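Local atomic coordinates of cyclopropane mycolic acid synthase 3 (Mycobacterium tuberculosis, PDB entry 1L1E), a protein that catalyses cyclopropane formation on mycolic acid chains with S-adenosyl-L-methionine, probably converting the proximal double bond of alpha-mycolic acids by methylene transfer. Residues Phe23-Asp28 with Glu244-Gln249; Leu55-Leu60 with Glu84-Asn89. All coordinates share one frame; numbering follows the deposited sequence.

Interaction 1 (Phe23-Asp28 with Glu244-Gln249); sequences FRLFLD and EANKDQ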
# COMPACT_ATOMS: atom_id res chain seq x y z
N PHE A 23 -8.41 -11.28 8.27
CA PHE A 23 -7.37 -10.26 8.29
C PHE A 23 -7.14 -9.73 9.70
O PHE A 23 -6.00 -9.48 10.10
CB PHE A 23 -7.72 -9.09 7.38
CG PHE A 23 -7.65 -9.42 5.92
CD1 PHE A 23 -8.81 -9.63 5.18
CD2 PHE A 23 -6.42 -9.53 5.28
CE1 PHE A 23 -8.75 -9.95 3.84
CE2 PHE A 23 -6.34 -9.85 3.92
CZ PHE A 23 -7.51 -10.06 3.21
N ARG A 24 -8.21 -9.56 10.46
CA ARG A 24 -8.06 -9.05 11.81
C ARG A 24 -7.22 -9.98 12.69
O ARG A 24 -6.81 -9.60 13.80
CB ARG A 24 -9.43 -8.79 12.43
CG ARG A 24 -10.14 -7.58 11.85
CD ARG A 24 -11.42 -7.28 12.62
NE ARG A 24 -11.12 -7.00 14.03
CZ ARG A 24 -12.03 -6.97 15.00
NH1 ARG A 24 -13.31 -7.21 14.72
NH2 ARG A 24 -11.66 -6.71 16.25
N LEU A 25 -6.95 -11.19 12.20
CA LEU A 25 -6.14 -12.13 12.96
C LEU A 25 -4.64 -11.83 12.89
O LEU A 25 -3.87 -12.38 13.68
CB LEU A 25 -6.40 -13.57 12.50
CG LEU A 25 -7.77 -14.15 12.86
CD1 LEU A 25 -7.87 -15.58 12.35
CD2 LEU A 25 -7.98 -14.09 14.38
N PHE A 26 -4.22 -11.00 11.94
CA PHE A 26 -2.79 -10.67 11.87
C PHE A 26 -2.48 -9.19 11.69
O PHE A 26 -1.41 -8.73 12.10
CB PHE A 26 -2.07 -11.54 10.81
CG PHE A 26 -2.49 -11.28 9.39
CD1 PHE A 26 -1.89 -10.26 8.65
CD2 PHE A 26 -3.44 -12.09 8.77
CE1 PHE A 26 -2.23 -10.05 7.32
CE2 PHE A 26 -3.79 -11.89 7.43
CZ PHE A 26 -3.18 -10.87 6.71
N LEU A 27 -3.40 -8.42 11.12
CA LEU A 27 -3.15 -6.98 10.95
C LEU A 27 -3.25 -6.30 12.32
O LEU A 27 -3.86 -6.83 13.25
CB LEU A 27 -4.18 -6.36 10.00
CG LEU A 27 -4.29 -6.95 8.59
CD1 LEU A 27 -5.36 -6.22 7.80
CD2 LEU A 27 -2.95 -6.84 7.89
N ASP A 28 -2.64 -5.13 12.45
CA ASP A 28 -2.71 -4.39 13.71
C ASP A 28 -4.15 -3.84 13.83
O ASP A 28 -4.95 -4.01 12.91
CB ASP A 28 -1.70 -3.23 13.68
CG ASP A 28 -2.11 -2.13 12.75
OD1 ASP A 28 -2.13 -2.36 11.51
OD2 ASP A 28 -2.42 -1.03 13.24
N GLU A 244 0.23 -17.04 12.98
CA GLU A 244 0.59 -18.31 13.58
C GLU A 244 -0.03 -18.50 14.96
O GLU A 244 -0.61 -19.54 15.25
CB GLU A 244 2.11 -18.45 13.70
CG GLU A 244 2.54 -19.75 14.36
CD GLU A 244 4.03 -19.98 14.29
OE1 GLU A 244 4.49 -21.05 14.75
OE2 GLU A 244 4.74 -19.11 13.77
N ALA A 245 0.09 -17.48 15.81
CA ALA A 245 -0.46 -17.55 17.16
C ALA A 245 -1.98 -17.71 17.14
O ALA A 245 -2.56 -18.20 18.10
CB ALA A 245 -0.07 -16.31 17.96
N ASN A 246 -2.61 -17.28 16.05
CA ASN A 246 -4.06 -17.39 15.92
C ASN A 246 -4.46 -18.46 14.90
O ASN A 246 -5.51 -18.38 14.27
CB ASN A 246 -4.67 -16.05 15.50
CG ASN A 246 -4.49 -14.98 16.55
OD1 ASN A 246 -3.49 -14.27 16.56
ND2 ASN A 246 -5.47 -14.85 17.45
N LYS A 247 -3.60 -19.47 14.77
CA LYS A 247 -3.83 -20.57 13.83
C LYS A 247 -5.20 -21.22 13.91
O LYS A 247 -5.97 -21.19 12.95
CB LYS A 247 -2.75 -21.64 14.01
CG LYS A 247 -2.98 -22.87 13.17
CD LYS A 247 -1.92 -23.92 13.40
CE LYS A 247 -2.21 -25.18 12.61
NZ LYS A 247 -1.17 -26.22 12.82
N ASP A 248 -5.52 -21.81 15.06
CA ASP A 248 -6.80 -22.48 15.24
C ASP A 248 -7.99 -21.64 14.77
O ASP A 248 -8.84 -22.11 14.01
CB ASP A 248 -7.01 -22.90 16.71
CG ASP A 248 -6.06 -24.01 17.14
OD1 ASP A 248 -5.56 -24.76 16.27
OD2 ASP A 248 -5.81 -24.15 18.36
N GLN A 249 -8.06 -20.39 15.22
CA GLN A 249 -9.16 -19.52 14.82
C GLN A 249 -9.14 -19.25 13.31
O GLN A 249 -10.19 -19.16 12.68
CB GLN A 249 -9.09 -18.21 15.59
CG GLN A 249 -10.26 -17.27 15.34
CD GLN A 249 -11.59 -17.88 15.73
OE1 GLN A 249 -11.75 -18.38 16.85
NE2 GLN A 249 -12.55 -17.84 14.82

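Interaction 2 (Leu55-Leu60 with Glu84-Asn89); sequences LALGKL and EKYDVN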
# COMPACT_ATOMS: atom_id res chain seq x y z
N LEU A 55 4.61 9.42 7.70
CA LEU A 55 5.73 9.61 6.77
C LEU A 55 5.21 9.96 5.38
O LEU A 55 5.68 10.90 4.75
CB LEU A 55 6.58 8.34 6.70
CG LEU A 55 7.72 8.37 5.66
CD1 LEU A 55 8.82 9.35 6.11
CD2 LEU A 55 8.29 6.97 5.49
N ALA A 56 4.24 9.19 4.91
CA ALA A 56 3.66 9.41 3.59
C ALA A 56 2.95 10.75 3.51
O ALA A 56 3.21 11.54 2.62
CB ALA A 56 2.69 8.29 3.25
N LEU A 57 2.07 11.00 4.46
CA LEU A 57 1.30 12.24 4.48
C LEU A 57 2.16 13.48 4.70
O LEU A 57 1.86 14.53 4.17
CB LEU A 57 0.20 12.15 5.54
CG LEU A 57 -0.80 11.00 5.33
CD1 LEU A 57 -1.83 11.02 6.46
CD2 LEU A 57 -1.49 11.15 3.96
N GLY A 58 3.23 13.35 5.48
CA GLY A 58 4.09 14.49 5.72
C GLY A 58 4.68 15.04 4.43
O GLY A 58 5.00 16.22 4.33
N LYS A 59 4.82 14.17 3.43
CA LYS A 59 5.38 14.54 2.13
C LYS A 59 4.41 15.30 1.23
O LYS A 59 4.82 15.92 0.24
CB LYS A 59 5.87 13.28 1.41
CG LYS A 59 7.05 12.60 2.11
CD LYS A 59 7.39 11.29 1.46
CE LYS A 59 8.59 10.63 2.13
NZ LYS A 59 8.74 9.19 1.70
N LEU A 60 3.13 15.27 1.57
CA LEU A 60 2.12 15.95 0.77
C LEU A 60 1.89 17.39 1.23
O LEU A 60 1.01 18.09 0.71
CB LEU A 60 0.81 15.16 0.82
CG LEU A 60 0.93 13.70 0.36
CD1 LEU A 60 -0.42 12.99 0.43
CD2 LEU A 60 1.44 13.69 -1.06
N GLU A 84 -7.96 13.71 11.46
CA GLU A 84 -7.59 14.02 12.85
C GLU A 84 -6.29 14.76 13.09
O GLU A 84 -6.26 15.72 13.86
CB GLU A 84 -7.60 12.74 13.68
CG GLU A 84 -8.97 12.12 13.85
CD GLU A 84 -8.93 10.86 14.68
OE1 GLU A 84 -10.02 10.27 14.91
OE2 GLU A 84 -7.82 10.45 15.10
N LYS A 85 -5.20 14.32 12.45
CA LYS A 85 -3.93 15.00 12.66
C LYS A 85 -3.65 16.17 11.73
O LYS A 85 -3.06 17.16 12.14
CB LYS A 85 -2.75 14.00 12.55
CG LYS A 85 -1.40 14.69 12.72
CD LYS A 85 -0.21 13.73 12.70
CE LYS A 85 1.09 14.52 12.76
NZ LYS A 85 2.26 13.67 13.11
N TYR A 86 -4.07 16.06 10.47
CA TYR A 86 -3.80 17.14 9.53
C TYR A 86 -5.01 18.02 9.21
O TYR A 86 -4.88 19.03 8.53
CB TYR A 86 -3.20 16.55 8.24
CG TYR A 86 -1.96 15.70 8.50
CD1 TYR A 86 -2.07 14.39 8.97
CD2 TYR A 86 -0.68 16.23 8.32
CE1 TYR A 86 -0.93 13.62 9.25
CE2 TYR A 86 0.47 15.47 8.61
CZ TYR A 86 0.33 14.17 9.07
OH TYR A 86 1.45 13.42 9.34
N ASP A 87 -6.17 17.64 9.71
CA ASP A 87 -7.40 18.42 9.53
C ASP A 87 -7.78 18.71 8.07
O ASP A 87 -8.09 19.85 7.71
CB ASP A 87 -7.27 19.72 10.32
CG ASP A 87 -8.56 20.51 10.38
OD1 ASP A 87 -9.63 19.87 10.36
OD2 ASP A 87 -8.50 21.75 10.45
N VAL A 88 -7.76 17.68 7.23
CA VAL A 88 -8.12 17.84 5.83
C VAL A 88 -9.38 17.05 5.50
O VAL A 88 -9.79 16.19 6.26
CB VAL A 88 -6.98 17.35 4.89
CG1 VAL A 88 -5.73 18.15 5.14
CG2 VAL A 88 -6.72 15.85 5.09
N ASN A 89 -9.99 17.37 4.36
CA ASN A 89 -11.17 16.68 3.87
C ASN A 89 -10.60 15.49 3.10
O ASN A 89 -9.49 15.58 2.58
CB ASN A 89 -11.96 17.58 2.90
CG ASN A 89 -12.33 18.91 3.52
OD1 ASN A 89 -13.20 18.98 4.41
ND2 ASN A 89 -11.68 19.98 3.07

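Interaction 1 (Phe23-Asp28 with Glu244-Gln249)
Leu25 reaches across with both methyl groups and meets Asn246, at the break between two helices, and Gln249, in the first turn of the second. Its CD2 is shared between two side chains, 4.0 Å from Asn246 CB and equally 4.0 Å from Gln249 CG. The other methyl works against the main chain: Leu25 CD1 sits 4.0 Å from Gln249 C and 4.1 Å from Asn246 O. With CG beside the backbone N (chi1 -70°) and CD1 anti to CA (chi2 -179°), CD1 is carried to the far backbone while CD2 branches off to the two side chains. Gln249 comes in at roughly a right angle to the leucine; its CG lies opposite its own backbone N about the first torsion (chi1 -175°), and the chain then bends at chi2, so the methylene, rather than the amide, does the touching. These contacts are apolar packing near the surface.

That break lies between helix 229-245 and helix 247-253. Asn246 leaves helical backbone angles there, and the chain starts a new helix right after it. These helices accompany the Rossmann-like methyltransferase core, and residues 23-28 come from the N-terminal part of the chain, close to the cofactor site. Their fold is tightened by Phe23 O, which accepts from Phe26 N and Leu27 N, each at 3.0 Å. While Leu25 faces the break, Phe26 packs elsewhere on helix 229-245, its ring edge-to-face with Trp239. Leu27 touches Tyr33 and Trp75, both probably part of the S-adenosyl-L-methionine site, and Asp28 OD1 accepts a hydrogen bond from Thr32 N.

Interaction 2 (Leu55-Leu60 with Glu84-Asn89)
Leu57 lies over one face of the Tyr86 ring, with its CB 4.1 Å from both CZ and CE1 of the tyrosine. The ring belongs to helix 77-86, the connecting helix of a beta-alpha-beta crossover between strands 67-71 and 89-94 of the Rossmann-type methyltransferase sheet; Leu57 belongs to helix 45-58. The leucine side chain runs obliquely across the phenol, and CD1 stays on that same face, just past the rim, 3.9 Å from Tyr86 CE1. With CG of Tyr86 placed next to its backbone N (chi1 -55°), the ring extends toward helix 45-58, and its hydroxyl ends near Gly58.

Lys85 covers the opposite face of the ring: its CG stands 3.6 Å above the plane, offset toward the rim, so the phenol is layered between two aliphatic groups. One shell further out, Leu57 also packs on Leu68 of strand 67-71, and Leu62 touches Tyr86. Asp87 follows with positive phi (56°), turning the chain toward strand 89-94. Asp54, one residue ahead of 55-60, turns its carboxylate to Lys85 and Tyr86, though only weakly: OD2 makes a long, weak ion pair with Lys85 NZ, and OD1 a weak hydrogen bond with Tyr86 OH.

The four segments come along the chain in the order 23-28, 55-60, 84-89, 244-249, so interaction 2 falls wholly within the 215 residues that interaction 1 spans. Their centres are 30 Å apart and their nearest atoms about 13 Å, so the two do not touch. Helix 45-58 connects them: Asp28 touches Leu45, Gln46 and Gln49 near its start, and Leu57 lies near its other end. Interaction 2 is packing on the Rossmann-type core that carries the cofactor site, with bound S-adenosyl-L-homocysteine about 10 Å from the side chain of Leu57. Interaction 1 ties the N-terminal segment, whose Leu27 touches Tyr33 and Trp75 of that site, to the late helices 229-245 and 247-253.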